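Local coordinates for protein porin (Rhodobacter blasticus, PDB 3PRN) that forms homotrimeric outer-membrane channels through which small hydrophilic solutes, up to about 0.6 kDa, diffuse passively, at the interface of chains A and B. Numbering follows the deposited sequence. Chains: chain A/B, Porin.

The interface of chains A and B. Residues chain A 51, 66-69, 120-121; chain B 55, 62-64.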
loop_
_atom_site.group_PDB
_atom_site.type_symbol
_atom_site.label_atom_id
_atom_site.label_comp_id
_atom_site.label_asym_id
_atom_site.label_seq_id
_atom_site.Cartn_x
_atom_site.Cartn_y
_atom_site.Cartn_z
ATOM N N LEU A 51 -10.548 -0.141 -1.522
ATOM C CA LEU A 51 -9.497 0.399 -0.673
ATOM C C LEU A 51 -8.971 1.667 -1.401
ATOM O O LEU A 51 -8.873 1.651 -2.656
ATOM C CB LEU A 51 -8.378 -0.602 -0.480
ATOM C CG LEU A 51 -7.307 -0.273 0.535
ATOM C CD1 LEU A 51 -7.858 -0.315 1.955
ATOM C CD2 LEU A 51 -6.139 -1.237 0.427
ATOM N N GLY A 66 -2.970 2.620 2.938
ATOM C CA GLY A 66 -4.371 2.404 2.543
ATOM C C GLY A 66 -5.241 2.909 3.736
ATOM O O GLY A 66 -4.761 3.068 4.873
ATOM N N ASN A 67 -6.508 3.126 3.433
ATOM C CA ASN A 67 -7.511 3.537 4.426
ATOM C C ASN A 67 -8.243 2.280 4.959
ATOM O O ASN A 67 -7.746 1.143 4.764
ATOM C CB ASN A 67 -8.472 4.572 3.860
ATOM C CG ASN A 67 -9.312 4.089 2.720
ATOM O OD1 ASN A 67 -9.043 3.009 2.173
ATOM N ND2 ASN A 67 -10.320 4.830 2.294
ATOM N N ALA A 68 -9.419 2.463 5.600
ATOM C CA ALA A 68 -10.168 1.270 6.075
ATOM C C ALA A 68 -11.140 0.881 4.958
ATOM O O ALA A 68 -11.566 1.730 4.131
ATOM C CB ALA A 68 -10.934 1.678 7.336
ATOM N N ALA A 69 -11.444 -0.418 4.840
ATOM C CA ALA A 69 -12.178 -0.951 3.709
ATOM C C ALA A 69 -13.667 -0.616 3.738
ATOM O O ALA A 69 -14.254 -0.367 4.798
ATOM C CB ALA A 69 -12.133 -2.520 3.751
ATOM N N LYS A 120 -8.216 8.402 4.217
ATOM C CA LYS A 120 -6.941 8.016 4.744
ATOM C C LYS A 120 -7.026 7.399 6.134
ATOM O O LYS A 120 -8.118 7.471 6.716
ATOM C CB LYS A 120 -6.103 9.314 4.959
ATOM C CG LYS A 120 -5.759 9.922 3.587
ATOM C CD LYS A 120 -4.802 11.090 3.824
ATOM C CE LYS A 120 -4.421 11.709 2.499
ATOM N NZ LYS A 120 -3.622 12.944 2.659
ATOM N N TYR A 121 -5.922 6.899 6.636
ATOM C CA TYR A 121 -5.844 6.341 7.978
ATOM C C TYR A 121 -5.979 7.537 8.960
ATOM O O TYR A 121 -5.896 8.706 8.540
ATOM C CB TYR A 121 -4.500 5.632 8.149
ATOM C CG TYR A 121 -3.319 6.612 8.285
ATOM C CD1 TYR A 121 -2.930 7.156 9.509
ATOM C CD2 TYR A 121 -2.609 6.973 7.160
ATOM C CE1 TYR A 121 -1.841 8.007 9.627
ATOM C CE2 TYR A 121 -1.529 7.837 7.234
ATOM C CZ TYR A 121 -1.143 8.343 8.466
ATOM O OH TYR A 121 -0.070 9.233 8.500
ATOM N N TRP B 55 -6.719 -5.751 5.728
ATOM C CA TRP B 55 -7.346 -4.909 6.725
ATOM C C TRP B 55 -8.407 -5.769 7.451
ATOM O O TRP B 55 -9.158 -6.535 6.808
ATOM C CB TRP B 55 -8.047 -3.692 6.032
ATOM C CG TRP B 55 -8.817 -2.868 7.051
ATOM C CD1 TRP B 55 -8.328 -1.858 7.839
ATOM C CD2 TRP B 55 -10.214 -3.001 7.372
ATOM N NE1 TRP B 55 -9.330 -1.354 8.614
ATOM C CE2 TRP B 55 -10.498 -2.039 8.376
ATOM C CE3 TRP B 55 -11.229 -3.866 6.965
ATOM C CZ2 TRP B 55 -11.762 -1.921 8.963
ATOM C CZ3 TRP B 55 -12.494 -3.746 7.522
ATOM C CH2 TRP B 55 -12.749 -2.754 8.539
ATOM N N ALA B 62 -7.066 2.656 11.626
ATOM C CA ALA B 62 -8.052 2.646 10.544
ATOM C C ALA B 62 -7.309 2.745 9.200
ATOM O O ALA B 62 -7.699 3.438 8.271
ATOM C CB ALA B 62 -9.121 3.719 10.765
ATOM N N GLY B 63 -6.203 1.996 9.067
ATOM C CA GLY B 63 -5.376 2.017 7.872
ATOM C C GLY B 63 -4.891 0.610 7.460
ATOM O O GLY B 63 -5.094 -0.360 8.202
ATOM N N THR B 64 -4.314 0.553 6.274
ATOM C CA THR B 64 -3.859 -0.745 5.765
ATOM C C THR B 64 -2.441 -0.550 5.198
ATOM O O THR B 64 -2.220 0.473 4.481
ATOM C CB THR B 64 -4.770 -1.176 4.584
ATOM O OG1 THR B 64 -6.139 -1.131 5.036
ATOM C CG2 THR B 64 -4.523 -2.623 4.098
HETATM O O HOH W 1 -9.737 5.021 7.248
#
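B:Trp55 lays one face of its indole over the backbone between A:Ala68 and A:Ala69. The CA of A:Ala68 sits 4.0 Å from the centroid of the five-membered ring in a CH-pi contact, offset toward the rim, while the amide N of A:Ala69 lies above the middle of the ring system. The two methyls divide the indole: CB of A:Ala68 packs near the pyrrole nitrogen NE1, and CB of A:Ala69 touches CE3 of the benzene ring at 3.6 Å. With CG anti to its backbone N (chi1 175°), the indole of B:Trp55 extends from its strand to lie against the A-chain loop. The carbonyl O of B:Gly63, from the same chain, meets the ring edge in plane. Next to this apolar contact, A:Leu51 and B:Thr64 meet tip to tip, methyl CD1 3.6 Å from hydroxyl OG1. That hydroxyl, beside its own backbone N and anti to the carbonyl carbon (chi1 -54°), donates to the carbonyl O of A:Asn67 at 2.8 Å, nearly along the C=O axis. Farther out, A:Gly66 and B:Thr64 form an antiparallel bridge: N of A:Gly66 donates to O of B:Thr64 (2.7 Å), and N of B:Thr64 returns a bond to O of A:Gly66 (2.9 Å). CB of A:Tyr121 rests against CA of B:Gly63. At the rim, water 1 links N of A:Ala68 and O of A:Lys120 to O of B:Ala62, 2.8 Å from the water, tying two segments of one subunit to the other. The patch is one part of the porin trimer interface: B:Trp55 lies near the end of barrel strand 46-56, B:Ala62 to B:Thr64 follow in the 3-10 turn 60-62 and the loop after it, and this segment docks on the A-chain loop leading into strand 70-75, beside A:Leu51 on strand 46-56.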